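Local coordinates for protein muconate cycloisomerase (Azorhizobium caulinodans, PDB 3MY9) that belongs to the enolase superfamily, pairing a mandelate racemase/muconate lactonizing enzyme type N-terminal domain with a TIM-barrel-like C-terminal domain that carries magnesium ions, at residues A[142-146]-A[147-151]; A[200-204]-A[205-209]. One frame throughout, in Å; residues are numbered along the deposited sequence.

Both contacts are local: each closes the turn from a barrel strand into the helix that follows it, with no residue between its two segments. Interaction 1 comes first along the chain, where strand 135-142 ends and helix 147-157 begins. Strand 164-168, helix 174-188 and strand 193-197 follow, and interaction 2 then leads into helix 207-215. The contacts stand in series, neither nested nor crossed, with centres about 24 Å apart and nearest atoms about 13 Å apart. Strands 135-142, 164-168 and 193-197 lie side by side in the barrel sheet, so the two turns serve equivalent beta-to-alpha connections, in each case with a side chain about 13 Å from a bound magnesium ion.

Interaction 1: A[142-146]-A[147-151]; sequences IADPD and FDADL
Asp150 reaches back from the first turn of helix 147-157 to the chain that leads into it, and its OD2 accepts a hydrogen bond from the backbone N of Asp144 at 3.0 Å. The N-H points well at the oxygen (160°), although the donor sits above the carboxylate plane, 39° out of it. The same OD2 lies 3.1 Å from CG2 of Ile142, and CD1 of Ile142 approaches CG of Asp150 to 3.8 Å, the two side chains sliding past each other in opposite directions. On Ile142, CG2 stands anti to the backbone N and CG1 beside it (chi1 -65°), which brings both branches against the carboxylate. CB of Asp144 closes another side, 3.3 Å from Asp150 OD2.

Asp146 occupies the N-cap position. Its carbonyl O is approached by two helix amides, N of Ala149 at 3.1 Å and N of Asp150 at 3.4 Å, both weak bonds. Its carboxylate lies beside CB of Ala149. Before the cap, OD1 of Asp144 accepts from the N of Asp146 at 2.7 Å, on the anti side and well out of the carboxylate plane, which is an Asx turn. Lys172 bonds the carbonyl oxygens of Asp144 and Pro145, and Phe147 rests on Ile180 and Met184 of helix 174-188.

Chemically, the Asp144 amide and apolar carbon close around one buried carboxylate oxygen, while OD1 of Asp150 stands 4.5 Å from OD2 of Asp144. Proximity of two acids might raise the proton affinity of either, an effect that the amide donors of Asp144 and Asp146 would probably offset, together with Arg153, which forms a long, weak ion pair with Asp144.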
loop_
_atom_site.group_PDB
_atom_site.type_symbol
_atom_site.label_atom_id
_atom_site.label_comp_id
_atom_site.label_asym_id
_atom_site.label_seq_id
_atom_site.Cartn_x
_atom_site.Cartn_y
_atom_site.Cartn_z
ATOM N N ILE A 142 22.726 -9.998 33.206
ATOM C CA ILE A 142 23.492 -11.253 33.164
ATOM C C ILE A 142 24.475 -11.117 32.001
ATOM O O ILE A 142 24.084 -11.230 30.833
ATOM C CB ILE A 142 22.558 -12.488 32.950
ATOM C CG1 ILE A 142 21.637 -12.662 34.161
ATOM C CG2 ILE A 142 23.371 -13.783 32.651
ATOM C CD1 ILE A 142 22.352 -13.056 35.473
ATOM N N ALA A 143 25.730 -10.829 32.326
ATOM C CA ALA A 143 26.734 -10.511 31.316
ATOM C C ALA A 143 28.132 -11.012 31.658
ATOM O O ALA A 143 29.096 -10.597 31.029
ATOM C CB ALA A 143 26.776 -9.001 31.113
ATOM N N ASP A 144 28.245 -11.879 32.658
ATOM C CA ASP A 144 29.541 -12.388 33.104
ATOM C C ASP A 144 30.037 -13.425 32.107
ATOM O O ASP A 144 29.284 -14.339 31.759
ATOM C CB ASP A 144 29.412 -13.029 34.486
ATOM C CG ASP A 144 30.760 -13.180 35.198
ATOM O OD1 ASP A 144 31.750 -13.583 34.552
ATOM O OD2 ASP A 144 30.818 -12.905 36.412
ATOM N N PRO A 145 31.292 -13.284 31.622
ATOM C CA PRO A 145 31.893 -14.328 30.796
ATOM C C PRO A 145 31.857 -15.687 31.488
ATOM O O PRO A 145 31.754 -16.712 30.825
ATOM C CB PRO A 145 33.347 -13.856 30.624
ATOM C CG PRO A 145 33.298 -12.395 30.774
ATOM C CD PRO A 145 32.166 -12.099 31.729
ATOM N N ASP A 146 31.963 -15.687 32.812
ATOM C CA ASP A 146 31.870 -16.918 33.587
ATOM C C ASP A 146 30.405 -17.110 33.935
ATOM O O ASP A 146 29.919 -16.540 34.914
ATOM C CB ASP A 146 32.737 -16.819 34.846
ATOM C CG ASP A 146 32.725 -18.094 35.691
ATOM O OD1 ASP A 146 32.033 -19.066 35.328
ATOM O OD2 ASP A 146 33.430 -18.121 36.725
ATOM N N PHE A 147 29.695 -17.903 33.131
ATOM C CA PHE A 147 28.259 -18.076 33.340
ATOM C C PHE A 147 27.926 -18.707 34.678
ATOM O O PHE A 147 26.911 -18.362 35.282
ATOM C CB PHE A 147 27.580 -18.923 32.253
ATOM C CG PHE A 147 26.145 -19.233 32.585
ATOM C CD1 PHE A 147 25.244 -18.202 32.780
ATOM C CD2 PHE A 147 25.725 -20.530 32.793
ATOM C CE1 PHE A 147 23.936 -18.457 33.137
ATOM C CE2 PHE A 147 24.411 -20.797 33.139
ATOM C CZ PHE A 147 23.520 -19.758 33.311
ATOM N N ASP A 148 28.761 -19.645 35.123
ATOM C CA ASP A 148 28.564 -20.291 36.421
ATOM C C ASP A 148 28.521 -19.258 37.548
ATOM O O ASP A 148 27.731 -19.394 38.479
ATOM C CB ASP A 148 29.649 -21.348 36.685
ATOM C CG ASP A 148 29.525 -22.567 35.767
ATOM O OD1 ASP A 148 30.348 -23.492 35.887
ATOM O OD2 ASP A 148 28.616 -22.611 34.920
ATOM N N ALA A 149 29.358 -18.224 37.453
ATOM C CA ALA A 149 29.320 -17.100 38.405
ATOM C C ALA A 149 27.934 -16.452 38.398
ATOM O O ALA A 149 27.373 -16.158 39.450
ATOM C CB ALA A 149 30.377 -16.059 38.055
ATOM N N ASP A 150 27.386 -16.255 37.206
ATOM C CA ASP A 150 26.075 -15.641 37.049
ATOM C C ASP A 150 24.947 -16.542 37.559
ATOM O O ASP A 150 23.979 -16.048 38.149
ATOM C CB ASP A 150 25.821 -15.248 35.579
ATOM C CG ASP A 150 26.122 -13.785 35.293
ATOM O OD1 ASP A 150 26.321 -13.011 36.252
ATOM O OD2 ASP A 150 26.129 -13.393 34.097
ATOM N N LEU A 151 25.066 -17.846 37.313
ATOM C CA LEU A 151 24.064 -18.818 37.752
ATOM C C LEU A 151 23.908 -18.819 39.275
ATOM O O LEU A 151 22.800 -18.955 39.788
ATOM C CB LEU A 151 24.439 -20.231 37.270
ATOM C CG LEU A 151 23.465 -21.387 37.562
ATOM C CD1 LEU A 151 22.060 -21.033 37.095
ATOM C CD2 LEU A 151 23.933 -22.748 36.934
#

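Interaction 2: A[200-204]-A[205-209]; sequences QALTP and FGAMK
Thr203 holds OG1 between its backbone N and carbonyl carbon (chi1 55°), a placement that turns the hydroxyl toward the following residues, where it donates to the carbonyl O of Phe205 at 2.8 Å. The bond lies in the carbonyl plane, on a lone pair, with a C=O...donor angle of 138°. Leu202 instead carries CG beside its own N, anti to the carbonyl carbon, and sets CD1 against CB of Ala207 at 3.9 Å. CB of Ala207 also comes to 3.1 Å from the carbonyl O of Thr203, so one methyl meets both the Leu202 side chain and the Thr203 backbone.

Two waters stitch the turn. Water 1 accepts from N of Thr203 and donates to O of Phe205 at 3.3 Å, giving this carbonyl a second donor besides the hydroxyl. Water 2 accepts from N of Met208 at 3.1 Å at the start of the helix; its other leg, to O of Pro204, is unusually short and therefore doubtful. Pro204 to Ala207 forms a type II beta turn. Gly206, at phi 77°, takes its third position, where a CB would press on the preceding carbonyl oxygen.

Outward, Phe205 packs on Pro244 of a second subunit, while Lys209 forms a salt bridge with that subunit's Asp215, placing this helix start at a subunit interface. Within the chain, the turn connects strand 193-197 to helix 207-215 on the barrel's periphery. Leu202 packs on Ile210 and Leu211 of that helix, Ala207 and Met208 lean on Phe237 of helix 231-240, and Pro204 meets Ala233 there.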
loop_
_atom_site.group_PDB
_atom_site.type_symbol
_atom_site.label_atom_id
_atom_site.label_comp_id
_atom_site.label_asym_id
_atom_site.label_seq_id
_atom_site.Cartn_x
_atom_site.Cartn_y
_atom_site.Cartn_z
ATOM N N GLN A 200 22.492 -4.223 19.467
ATOM C CA GLN A 200 22.618 -3.880 18.037
ATOM C C GLN A 200 23.690 -4.674 17.267
ATOM O O GLN A 200 24.053 -4.282 16.153
ATOM C CB GLN A 200 22.943 -2.385 17.868
ATOM C CG GLN A 200 22.058 -1.432 18.667
ATOM C CD GLN A 200 22.477 0.036 18.454
ATOM O OE1 GLN A 200 22.182 0.641 17.420
ATOM N NE2 GLN A 200 23.173 0.595 19.440
ATOM N N ALA A 201 24.181 -5.779 17.822
ATOM C CA ALA A 201 25.335 -6.465 17.242
ATOM C C ALA A 201 24.995 -7.346 16.021
ATOM O O ALA A 201 25.884 -7.745 15.302
ATOM C CB ALA A 201 26.062 -7.305 18.315
ATOM N N LEU A 202 23.732 -7.689 15.812
ATOM C CA LEU A 202 23.369 -8.546 14.666
ATOM C C LEU A 202 23.254 -7.680 13.417
ATOM O O LEU A 202 23.037 -6.471 13.513
ATOM C CB LEU A 202 22.050 -9.260 14.912
ATOM C CG LEU A 202 22.069 -10.243 16.088
ATOM C CD1 LEU A 202 20.802 -11.100 16.078
ATOM C CD2 LEU A 202 23.363 -11.155 16.046
ATOM N N THR A 203 23.466 -8.283 12.256
ATOM C CA THR A 203 23.130 -7.640 10.989
ATOM C C THR A 203 21.802 -8.188 10.490
ATOM O O THR A 203 21.465 -9.314 10.789
ATOM C CB THR A 203 24.199 -7.893 9.946
ATOM O OG1 THR A 203 24.375 -9.300 9.828
ATOM C CG2 THR A 203 25.538 -7.237 10.361
ATOM N N PRO A 204 21.038 -7.391 9.735
ATOM C CA PRO A 204 19.835 -7.943 9.117
ATOM C C PRO A 204 20.100 -9.248 8.302
ATOM O O PRO A 204 19.286 -10.166 8.365
ATOM C CB PRO A 204 19.342 -6.808 8.201
ATOM C CG PRO A 204 19.832 -5.538 8.885
ATOM C CD PRO A 204 21.179 -5.945 9.492
ATOM N N PHE A 205 21.200 -9.325 7.567
ATOM C CA PHE A 205 21.626 -10.592 6.942
ATOM C C PHE A 205 21.936 -11.625 8.034
ATOM O O PHE A 205 22.814 -11.413 8.915
ATOM C CB PHE A 205 22.891 -10.328 6.121
ATOM C CG PHE A 205 23.402 -11.498 5.315
ATOM C CD1 PHE A 205 24.310 -12.410 5.877
ATOM C CD2 PHE A 205 23.064 -11.631 3.979
ATOM C CE1 PHE A 205 24.819 -13.444 5.134
ATOM C CE2 PHE A 205 23.579 -12.659 3.208
ATOM C CZ PHE A 205 24.456 -13.580 3.769
ATOM N N GLY A 206 21.253 -12.748 8.013
ATOM C CA GLY A 206 21.599 -13.795 9.008
ATOM C C GLY A 206 21.098 -13.601 10.433
ATOM O O GLY A 206 21.307 -14.476 11.267
ATOM N N ALA A 207 20.392 -12.515 10.749
ATOM C CA ALA A 207 19.850 -12.397 12.096
ATOM C C ALA A 207 18.717 -13.399 12.354
ATOM O O ALA A 207 18.590 -13.890 13.480
ATOM C CB ALA A 207 19.388 -10.982 12.419
ATOM N N MET A 208 17.898 -13.714 11.347
ATOM C CA MET A 208 16.635 -14.428 11.654
ATOM C C MET A 208 16.817 -15.830 12.249
ATOM O O MET A 208 16.091 -16.169 13.181
ATOM C CB MET A 208 15.657 -14.477 10.491
ATOM C CG MET A 208 14.207 -14.825 10.991
ATOM S SD MET A 208 13.398 -13.501 11.903
ATOM C CE MET A 208 12.881 -12.741 10.364
ATOM N N LYS A 209 17.807 -16.595 11.768
ATOM C CA LYS A 209 18.087 -17.911 12.353
ATOM C C LYS A 209 18.527 -17.766 13.821
ATOM O O LYS A 209 18.169 -18.585 14.645
ATOM C CB LYS A 209 19.161 -18.691 11.587
ATOM C CG LYS A 209 18.762 -19.281 10.177
ATOM C CD LYS A 209 17.767 -20.485 10.250
ATOM C CE LYS A 209 17.625 -21.194 8.875
ATOM N NZ LYS A 209 16.669 -22.376 8.914
HETATM O O HOH W 1 23.563 -11.346 12.104
HETATM O O HOH W 2 17.553 -11.903 8.878
#